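Local coordinates for protein diguanylate cyclase (Pseudomonas aeruginosa, PDB 5M3C) that pairs a GGDEF domain, which holds guanosine-5'-triphosphate and a calcium ion, with an EAL domain that carries a second calcium site, at residues I40-F45 and V123-G128; K62-R67 and A112-D117; D147-R152 and R166-L171. All coordinates share one frame; numbering follows the deposited sequence.

Contact 1. Residues I40-F45 and V123-G128. With CA (calcium ion), chain G; GTP (guanosine-5'-triphosphate), chain I.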
loop_
_atom_site.group_PDB
_atom_site.type_symbol
_atom_site.label_atom_id
_atom_site.label_comp_id
_atom_site.label_asym_id
_atom_site.label_seq_id
_atom_site.Cartn_x
_atom_site.Cartn_y
_atom_site.Cartn_z
ATOM N N ILE B 40 -15.537 25.917 -12.418
ATOM C CA ILE B 40 -14.186 25.386 -12.226
ATOM C C ILE B 40 -13.454 26.065 -11.074
ATOM O O ILE B 40 -13.186 27.259 -11.122
ATOM C CB ILE B 40 -13.327 25.561 -13.489
ATOM C CG1 ILE B 40 -13.931 24.774 -14.656
ATOM C CG2 ILE B 40 -11.898 25.119 -13.214
ATOM C CD1 ILE B 40 -13.166 24.924 -15.955
ATOM N N ASP B 41 -13.112 25.288 -10.052
ATOM C CA ASP B 41 -12.426 25.806 -8.874
ATOM C C ASP B 41 -11.063 25.135 -8.732
ATOM O O ASP B 41 -10.979 23.916 -8.586
ATOM C CB ASP B 41 -13.280 25.550 -7.629
ATOM C CG ASP B 41 -12.736 26.237 -6.388
ATOM O OD1 ASP B 41 -11.500 26.321 -6.242
ATOM O OD2 ASP B 41 -13.547 26.686 -5.550
ATOM N N LEU B 42 -9.998 25.929 -8.779
ATOM C CA LEU B 42 -8.644 25.388 -8.698
ATOM C C LEU B 42 -8.483 24.523 -7.453
ATOM O O LEU B 42 -9.064 24.816 -6.409
ATOM C CB LEU B 42 -7.605 26.515 -8.696
ATOM C CG LEU B 42 -7.494 27.341 -9.984
ATOM C CD1 LEU B 42 -6.283 28.262 -9.938
ATOM C CD2 LEU B 42 -7.425 26.445 -11.213
ATOM N N ASP B 43 -7.695 23.458 -7.575
ATOM C CA ASP B 43 -7.482 22.515 -6.476
ATOM C C ASP B 43 -6.298 22.903 -5.592
ATOM O O ASP B 43 -5.191 23.129 -6.081
ATOM C CB ASP B 43 -7.263 21.104 -7.023
ATOM C CG ASP B 43 -8.543 20.461 -7.511
ATOM O OD1 ASP B 43 -9.597 20.667 -6.872
ATOM O OD2 ASP B 43 -8.496 19.739 -8.528
ATOM N N ARG B 44 -6.542 22.971 -4.286
ATOM C CA ARG B 44 -5.493 23.242 -3.307
ATOM C C ARG B 44 -4.526 24.320 -3.791
ATOM O O ARG B 44 -3.312 24.123 -3.808
ATOM C CB ARG B 44 -4.734 21.954 -2.978
ATOM C CG ARG B 44 -5.582 20.908 -2.267
ATOM N N PHE B 45 -5.081 25.464 -4.178
ATOM C CA PHE B 45 -4.286 26.580 -4.679
ATOM C C PHE B 45 -3.668 27.379 -3.530
ATOM O O PHE B 45 -2.700 28.115 -3.730
ATOM C CB PHE B 45 -5.155 27.492 -5.550
ATOM C CG PHE B 45 -4.371 28.417 -6.440
ATOM C CD1 PHE B 45 -3.757 27.941 -7.588
ATOM C CD2 PHE B 45 -4.260 29.763 -6.137
ATOM C CE1 PHE B 45 -3.039 28.790 -8.412
ATOM C CE2 PHE B 45 -3.546 30.618 -6.957
ATOM C CZ PHE B 45 -2.933 30.132 -8.096
ATOM N N VAL B 123 -0.846 22.587 -11.635
ATOM C CA VAL B 123 -2.020 22.903 -10.838
ATOM C C VAL B 123 -3.190 22.089 -11.375
ATOM O O VAL B 123 -3.232 21.750 -12.557
ATOM C CB VAL B 123 -2.360 24.406 -10.882
ATOM C CG1 VAL B 123 -1.096 25.245 -10.757
ATOM C CG2 VAL B 123 -3.093 24.751 -12.165
ATOM N N SER B 124 -4.131 21.773 -10.496
ATOM C CA SER B 124 -5.282 20.961 -10.862
ATOM C C SER B 124 -6.565 21.730 -10.580
ATOM O O SER B 124 -6.525 22.836 -10.040
ATOM C CB SER B 124 -5.264 19.655 -10.072
ATOM O OG SER B 124 -6.411 18.877 -10.346
ATOM N N ALA B 125 -7.704 21.147 -10.942
ATOM C CA ALA B 125 -8.989 21.804 -10.732
ATOM C C ALA B 125 -10.134 20.803 -10.684
ATOM O O ALA B 125 -10.049 19.719 -11.256
ATOM C CB ALA B 125 -9.236 22.831 -11.825
ATOM N N SER B 126 -11.203 21.179 -9.990
ATOM C CA SER B 126 -12.420 20.380 -9.951
ATOM C C SER B 126 -13.502 21.083 -10.766
ATOM O O SER B 126 -13.556 22.311 -10.810
ATOM C CB SER B 126 -12.882 20.183 -8.510
ATOM O OG SER B 126 -11.829 19.674 -7.714
ATOM N N VAL B 127 -14.364 20.309 -11.415
ATOM C CA VAL B 127 -15.328 20.891 -12.336
ATOM C C VAL B 127 -16.746 20.404 -12.078
ATOM O O VAL B 127 -17.004 19.199 -12.010
ATOM C CB VAL B 127 -14.962 20.576 -13.797
ATOM C CG1 VAL B 127 -15.881 21.326 -14.747
ATOM C CG2 VAL B 127 -13.508 20.929 -14.069
ATOM N N GLY B 128 -17.663 21.356 -11.943
ATOM C CA GLY B 128 -19.078 21.038 -11.795
ATOM C C GLY B 128 -19.816 21.463 -13.042
ATOM O O GLY B 128 -19.502 22.499 -13.621
HETATM CA CA CA G . -9.865 26.196 -4.710
HETATM P PG GTP I . -9.757 23.522 -2.407
HETATM O O1G GTP I . -10.483 23.019 -1.182
HETATM O O2G GTP I . -9.314 22.442 -3.364
HETATM O O3G GTP I . -10.425 24.694 -3.086
HETATM O O3B GTP I . -8.349 24.090 -1.868
HETATM P PB GTP I . -7.974 25.653 -1.963
HETATM O O1B GTP I . -6.754 25.902 -1.109
HETATM O O2B GTP I . -7.955 26.062 -3.418
HETATM O O3A GTP I . -9.249 26.305 -1.222
HETATM P PA GTP I . -9.782 27.789 -1.547
HETATM O O1A GTP I . -10.433 28.342 -0.302
HETATM O O2A GTP I . -10.549 27.764 -2.850
HETATM O "O5'" GTP I . -8.422 28.596 -1.787
HETATM C "C5'" GTP I . -8.407 29.642 -2.743
HETATM C "C4'" GTP I . -6.992 30.178 -2.810
HETATM O "O4'" GTP I . -6.837 30.973 -3.986
HETATM C "C3'" GTP I . -6.678 31.058 -1.605
HETATM O "O3'" GTP I . -5.527 30.572 -0.908
HETATM C "C2'" GTP I . -6.418 32.432 -2.186
HETATM O "O2'" GTP I . -5.338 33.101 -1.533
HETATM C "C1'" GTP I . -6.089 32.134 -3.637
HETATM N N9 GTP I . -6.430 33.288 -4.490
HETATM C C8 GTP I . -7.657 33.794 -4.705
HETATM N N7 GTP I . -7.581 34.861 -5.543
HETATM C C5 GTP I . -6.287 35.038 -5.866
HETATM C C6 GTP I . -5.508 35.974 -6.703
HETATM O O6 GTP I . -6.082 36.887 -7.330
HETATM N N1 GTP I . -4.178 35.812 -6.770
HETATM C C2 GTP I . -3.542 34.830 -6.102
HETATM N N2 GTP I . -2.195 34.724 -6.215
HETATM N N3 GTP I . -4.193 33.940 -5.317
HETATM C C4 GTP I . -5.535 33.996 -5.167
#

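Contact 2. Residues K62-R67 and A112-D117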
loop_
_atom_site.group_PDB
_atom_site.type_symbol
_atom_site.label_atom_id
_atom_site.label_comp_id
_atom_site.label_asym_id
_atom_site.label_seq_id
_atom_site.Cartn_x
_atom_site.Cartn_y
_atom_site.Cartn_z
ATOM N N LYS B 62 -3.125 33.772 -14.390
ATOM C CA LYS B 62 -3.106 34.351 -15.728
ATOM C C LYS B 62 -2.873 33.257 -16.762
ATOM O O LYS B 62 -3.548 33.208 -17.792
ATOM C CB LYS B 62 -2.013 35.417 -15.834
ATOM C CG LYS B 62 -2.072 36.236 -17.114
ATOM N N ALA B 63 -1.917 32.378 -16.474
ATOM C CA ALA B 63 -1.568 31.285 -17.380
ATOM C C ALA B 63 -2.719 30.299 -17.540
ATOM O O ALA B 63 -3.014 29.849 -18.649
ATOM C CB ALA B 63 -0.328 30.564 -16.876
ATOM N N ILE B 64 -3.363 29.960 -16.428
ATOM C CA ILE B 64 -4.491 29.041 -16.459
ATOM C C ILE B 64 -5.627 29.643 -17.276
ATOM O O ILE B 64 -6.215 28.978 -18.128
ATOM C CB ILE B 64 -5.016 28.735 -15.046
ATOM C CG1 ILE B 64 -3.950 28.017 -14.218
ATOM C CG2 ILE B 64 -6.267 27.874 -15.125
ATOM C CD1 ILE B 64 -4.268 27.977 -12.739
ATOM N N ALA B 65 -5.931 30.906 -17.004
ATOM C CA ALA B 65 -7.020 31.593 -17.688
ATOM C C ALA B 65 -6.840 31.534 -19.199
ATOM O O ALA B 65 -7.766 31.188 -19.935
ATOM C CB ALA B 65 -7.096 33.039 -17.224
ATOM N N GLU B 66 -5.638 31.872 -19.655
ATOM C CA GLU B 66 -5.346 31.926 -21.082
ATOM C C GLU B 66 -5.424 30.550 -21.743
ATOM O O GLU B 66 -5.856 30.439 -22.890
ATOM C CB GLU B 66 -3.972 32.563 -21.317
ATOM C CG GLU B 66 -3.930 34.043 -20.958
ATOM C CD GLU B 66 -2.531 34.631 -20.992
ATOM O OE1 GLU B 66 -1.561 33.871 -21.197
ATOM O OE2 GLU B 66 -2.404 35.862 -20.807
ATOM N N ARG B 67 -5.028 29.503 -21.025
ATOM C CA ARG B 67 -5.052 28.155 -21.592
ATOM C C ARG B 67 -6.473 27.612 -21.741
ATOM O O ARG B 67 -6.753 26.852 -22.666
ATOM C CB ARG B 67 -4.220 27.184 -20.756
ATOM C CG ARG B 67 -4.082 25.816 -21.406
ATOM C CD ARG B 67 -3.203 24.884 -20.595
ATOM N NE ARG B 67 -1.829 25.365 -20.514
ATOM C CZ ARG B 67 -0.856 24.736 -19.865
ATOM N NH1 ARG B 67 -1.106 23.591 -19.237
ATOM N NH2 ARG B 67 0.368 25.253 -19.844
ATOM N N ALA B 112 -0.816 19.254 -18.436
ATOM C CA ALA B 112 0.486 19.894 -18.580
ATOM C C ALA B 112 0.678 20.945 -17.491
ATOM O O ALA B 112 -0.292 21.519 -16.994
ATOM C CB ALA B 112 0.613 20.530 -19.956
ATOM N N PRO B 113 1.938 21.210 -17.119
ATOM C CA PRO B 113 2.195 22.231 -16.118
ATOM C C PRO B 113 2.033 23.617 -16.720
ATOM O O PRO B 113 1.818 23.744 -17.925
ATOM C CB PRO B 113 3.650 21.977 -15.721
ATOM C CG PRO B 113 4.273 21.321 -16.910
ATOM C CD PRO B 113 3.178 20.705 -17.736
ATOM N N PHE B 114 2.132 24.645 -15.887
ATOM C CA PHE B 114 1.976 26.016 -16.349
ATOM C C PHE B 114 3.257 26.797 -16.093
ATOM O O PHE B 114 3.936 26.578 -15.092
ATOM C CB PHE B 114 0.783 26.677 -15.658
ATOM C CG PHE B 114 -0.527 25.991 -15.932
ATOM C CD1 PHE B 114 -0.874 24.835 -15.249
ATOM C CD2 PHE B 114 -1.410 26.498 -16.874
ATOM C CE1 PHE B 114 -2.078 24.200 -15.500
ATOM C CE2 PHE B 114 -2.615 25.867 -17.127
ATOM C CZ PHE B 114 -2.949 24.716 -16.439
ATOM N N GLN B 115 3.578 27.712 -17.000
ATOM C CA GLN B 115 4.871 28.383 -16.980
ATOM C C GLN B 115 4.829 29.714 -16.232
ATOM O O GLN B 115 4.140 30.649 -16.645
ATOM C CB GLN B 115 5.363 28.607 -18.412
ATOM C CG GLN B 115 6.872 28.492 -18.570
ATOM C CD GLN B 115 7.349 27.049 -18.615
ATOM O OE1 GLN B 115 6.654 26.168 -19.127
ATOM N NE2 GLN B 115 8.542 26.801 -18.084
ATOM N N ALA B 116 5.575 29.786 -15.130
ATOM C CA ALA B 116 5.739 31.026 -14.370
ATOM C C ALA B 116 7.227 31.274 -14.136
ATOM O O ALA B 116 7.938 30.392 -13.657
ATOM C CB ALA B 116 4.995 30.947 -13.047
ATOM N N ASP B 117 7.677 32.486 -14.460
ATOM C CA ASP B 117 9.109 32.799 -14.595
ATOM C C ASP B 117 9.893 31.625 -15.199
ATOM O O ASP B 117 9.537 31.131 -16.272
ATOM C CB ASP B 117 9.733 33.308 -13.277
ATOM C CG ASP B 117 9.215 32.582 -12.048
ATOM O OD1 ASP B 117 9.506 31.377 -11.886
ATOM O OD2 ASP B 117 8.535 33.233 -11.225
#

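Contact 3. Residues D147-R152 and R166-L171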
loop_
_atom_site.group_PDB
_atom_site.type_symbol
_atom_site.label_atom_id
_atom_site.label_comp_id
_atom_site.label_asym_id
_atom_site.label_seq_id
_atom_site.Cartn_x
_atom_site.Cartn_y
_atom_site.Cartn_z
ATOM N N ASP B 147 -22.268 25.339 -9.143
ATOM C CA ASP B 147 -21.343 25.473 -8.023
ATOM C C ASP B 147 -21.415 24.248 -7.114
ATOM O O ASP B 147 -20.390 23.721 -6.679
ATOM C CB ASP B 147 -21.682 26.732 -7.220
ATOM C CG ASP B 147 -20.564 27.157 -6.297
ATOM O OD1 ASP B 147 -19.384 26.919 -6.640
ATOM O OD2 ASP B 147 -20.866 27.739 -5.232
ATOM N N ALA B 148 -22.633 23.799 -6.831
ATOM C CA ALA B 148 -22.839 22.609 -6.008
ATOM C C ALA B 148 -22.099 21.405 -6.589
ATOM O O ALA B 148 -21.406 20.679 -5.871
ATOM C CB ALA B 148 -24.323 22.306 -5.885
ATOM N N ALA B 149 -22.249 21.201 -7.894
ATOM C CA ALA B 149 -21.569 20.110 -8.584
ATOM C C ALA B 149 -20.059 20.214 -8.401
ATOM O O ALA B 149 -19.372 19.204 -8.252
ATOM C CB ALA B 149 -21.922 20.118 -10.065
ATOM N N MET B 150 -19.544 21.439 -8.415
ATOM C CA MET B 150 -18.120 21.653 -8.203
ATOM C C MET B 150 -17.729 21.189 -6.806
ATOM O O MET B 150 -16.701 20.542 -6.634
ATOM C CB MET B 150 -17.748 23.124 -8.396
ATOM C CG MET B 150 -16.301 23.436 -8.052
ATOM S SD MET B 150 -15.983 23.445 -6.276
ATOM C CE MET B 150 -16.865 24.927 -5.798
ATOM N N TYR B 151 -18.549 21.515 -5.811
ATOM C CA TYR B 151 -18.296 21.070 -4.441
ATOM C C TYR B 151 -18.392 19.547 -4.339
ATOM O O TYR B 151 -17.640 18.908 -3.596
ATOM C CB TYR B 151 -19.264 21.741 -3.458
ATOM C CG TYR B 151 -18.871 23.157 -3.095
ATOM C CD1 TYR B 151 -17.647 23.423 -2.497
ATOM C CD2 TYR B 151 -19.724 24.226 -3.344
ATOM C CE1 TYR B 151 -17.280 24.711 -2.165
ATOM C CE2 TYR B 151 -19.363 25.520 -3.014
ATOM C CZ TYR B 151 -18.140 25.754 -2.425
ATOM O OH TYR B 151 -17.768 27.033 -2.087
ATOM N N ARG B 152 -19.316 18.967 -5.096
ATOM C CA ARG B 152 -19.423 17.516 -5.176
ATOM C C ARG B 152 -18.134 16.919 -5.736
ATOM O O ARG B 152 -17.553 16.016 -5.144
ATOM C CB ARG B 152 -20.609 17.118 -6.054
ATOM C CG ARG B 152 -20.790 15.620 -6.226
ATOM C CD ARG B 152 -21.058 14.926 -4.901
ATOM N NE ARG B 152 -21.773 13.666 -5.088
ATOM C CZ ARG B 152 -22.057 12.810 -4.112
ATOM N NH1 ARG B 152 -22.714 11.688 -4.382
ATOM N NH2 ARG B 152 -21.683 13.070 -2.866
ATOM N N ARG B 166 -30.280 16.697 -8.145
ATOM C CA ARG B 166 -31.236 17.337 -7.243
ATOM C C ARG B 166 -30.703 17.528 -5.819
ATOM O O ARG B 166 -30.939 18.562 -5.198
ATOM C CB ARG B 166 -32.536 16.521 -7.203
ATOM C CG ARG B 166 -33.594 17.064 -6.255
ATOM C CD ARG B 166 -34.850 16.205 -6.276
ATOM N N GLU B 167 -29.978 16.533 -5.316
ATOM C CA GLU B 167 -29.575 16.494 -3.908
ATOM C C GLU B 167 -28.272 17.236 -3.588
ATOM O O GLU B 167 -27.916 17.382 -2.417
ATOM C CB GLU B 167 -29.432 15.035 -3.460
ATOM C CG GLU B 167 -28.325 14.270 -4.177
ATOM C CD GLU B 167 -28.216 12.820 -3.732
ATOM O OE1 GLU B 167 -29.203 12.282 -3.175
ATOM O OE2 GLU B 167 -27.139 12.215 -3.944
ATOM N N LEU B 168 -27.566 17.707 -4.612
ATOM C CA LEU B 168 -26.199 18.204 -4.427
ATOM C C LEU B 168 -26.076 19.491 -3.607
ATOM O O LEU B 168 -25.110 19.654 -2.862
ATOM C CB LEU B 168 -25.507 18.397 -5.780
ATOM C CG LEU B 168 -25.004 17.126 -6.467
ATOM C CD1 LEU B 168 -24.024 17.480 -7.576
ATOM C CD2 LEU B 168 -24.349 16.179 -5.473
ATOM N N THR B 169 -27.033 20.403 -3.749
ATOM C CA THR B 169 -26.964 21.689 -3.055
ATOM C C THR B 169 -26.933 21.514 -1.539
ATOM O O THR B 169 -26.057 22.054 -0.862
ATOM C CB THR B 169 -28.145 22.607 -3.429
ATOM O OG1 THR B 169 -29.373 21.875 -3.338
ATOM C CG2 THR B 169 -27.981 23.141 -4.841
ATOM N N TYR B 170 -27.891 20.757 -1.012
ATOM C CA TYR B 170 -27.980 20.509 0.428
ATOM C C TYR B 170 -26.691 19.902 0.988
ATOM O O TYR B 170 -26.180 20.341 2.023
ATOM C CB TYR B 170 -29.162 19.587 0.733
ATOM C CG TYR B 170 -29.164 19.037 2.143
ATOM C CD1 TYR B 170 -29.741 19.748 3.190
ATOM C CD2 TYR B 170 -28.585 17.807 2.428
ATOM C CE1 TYR B 170 -29.744 19.247 4.481
ATOM C CE2 TYR B 170 -28.581 17.296 3.714
ATOM C CZ TYR B 170 -29.161 18.018 4.738
ATOM O OH TYR B 170 -29.155 17.507 6.019
ATOM N N LEU B 171 -26.177 18.889 0.300
ATOM C CA LEU B 171 -24.947 18.219 0.712
ATOM C C LEU B 171 -23.801 19.215 0.844
ATOM O O LEU B 171 -22.999 19.134 1.775
ATOM C CB LEU B 171 -24.557 17.136 -0.297
ATOM C CG LEU B 171 -25.563 16.009 -0.533
ATOM C CD1 LEU B 171 -25.105 15.141 -1.694
ATOM C CD2 LEU B 171 -25.757 15.175 0.724
#

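Contact 1. Residues I40-F45 and V123-G128
The Phe45 ring presents its edge to the sugar of guanosine-5'-triphosphate: C1' of the ligand lies in the ring plane, 3.9 Å from Phe45 CD2, and O4' is also near that plane. A second flat group, the Asp43 carboxylate, is gripped by two serines of the neighbouring strand. Ser126 OG donates to the syn lone pair of Asp43 OD1 over 2.6 Å, and Ser124 OG donates to the anti lone pair of Asp43 OD2 over 2.9 Å. With CG beside its own backbone N, anti to the carbonyl carbon (chi1 -75°), the carboxylate lies alongside both serines.

The scaffold is an antiparallel pair of strands in the central sheet of the GGDEF domain, the axes of segments 40-43 and 124-128 making 149°. Asp41 and Ser126 form a hydrogen-bonded pair, with Asp41 N 3.1 Å from Ser126 O. Away from this polar face, Ile40 and Val127 lie side by side.

Calcium takes Asp41 OD1 at 2.2 Å and Leu42 O at 2.3 Å, together with Asp84 and one oxygen from each of the three phosphates. Just beyond Asp43, Arg44 N points almost straight at GTP O2G (3.0 Å, 177°), and Phe45 N donates to GTP O2B over 3.0 Å.

Asp43 is second shell to the metal, although its backbone lines the GTP pocket. Lys154 forms a salt bridge with Asp43 OD1 and Ser159 N donates to OD2, so several donors surround the carboxylate, which probably favours the ionised form and holds it fixed beside the backbone that binds metal and phosphate.

Contact 2. Residues K62-R67 and A112-D117
Arg67 leaves helix 54-70 with CG anti to the backbone N and bends at chi3 (-64°), while Phe114 sets CG beside its own N (chi1 -61°); together these torsions bring guanidinium and ring face to face. The result is a stacked cation-pi pair, joining a helix of the GGDEF domain to the short strand 114-116 of its central sheet. The evidence is the 14° between the two planes and the 3.8 Å from Arg67 CZ to the Phe114 ring centroid. The overlap is offset toward the rim, with Arg67 CZ 3.4 Å from Phe114 CE2.

Ile64, one turn earlier on the helix, takes the opposite face: its CG1 stands 4.0 Å from the Phe114 centroid in a CH-pi contact. The ring is therefore sandwiched between a methylene group and a cation, and Ala63 CB adds a looser apolar touch at 4.2 Å from Phe114 CD2.

Pro113 touches Gly10 of the second subunit. The guanidinium edge serves backbone carbonyls. NH1 makes weak bonds to Ala112 O and Pro113 O, and it also donates to Ala109 O. The better bond runs from Arg67 NH2 to Pro113 O, 2.8 Å long, in the guanidinium plane and on a carbonyl lone pair.

Contact 3. Residues D147-R152 and R166-L171
From CB outward, the Arg152 side chain runs across Leu168 at about a right angle. Its CB lies 3.8 Å from Leu168 CD1. CG, anti to the backbone N, passes to the other methyl and comes 3.7 Å from Leu168 CD2. A bend at chi2 (62°) keeps the chain against that methyl, so that Arg152 CD is 3.6 Å from Leu168 CD2 and NE stays equally near it. At the tip, Leu171 CD1 sits over one face of the guanidinium, 4.2 Å from Arg152 NH2. Glu167 OE2 is 4.5 Å from Arg152 NH1 but well out of the guanidinium plane, so any attraction is probably long-range, with no N-H directed at the oxygen.

This contact joins helix 139-155 of the GGDEF domain to the beginning of helix 168-187, the connecting helix toward the EAL domain. On the other side of helix 139-155, Met150 packs against Phe39 and Asp41 of strand 35-43. Tyr151, on the side of helix 168-187, reaches Ala172 and Met176.

The helices come near at two alanines: Ala148 CA and Thr169 CA are 5.2 Å apart. Leu168 CD1 rests 3.7 Å from Ala149 CA, and Ala148 CB meets Thr169 CG2 at 3.9 Å.

From the N terminus, residues 40-45 open contact 1 on strand 35-43, and residues 62-67 open contact 2 on helix 54-70. Contact 2 closes first, at 112-117, and contact 1 closes at 123-128, so contact 2 is nested within the loop of contact 1. The two touch: Ile64 packs on Leu42 and Val123, which ties helix 54-70 to strands 35-43 and 119-132 of the sheet that also holds 114-116. Contact 3 follows in series, closing a short loop from 147-152 to 166-171. Ala149 and Met150 meet Gly128 and Asp41 of contact 1, linking sheet, helix 139-155 and connecting helix. Contacts 2 and 3 stay about 13 Å apart at their nearest atoms.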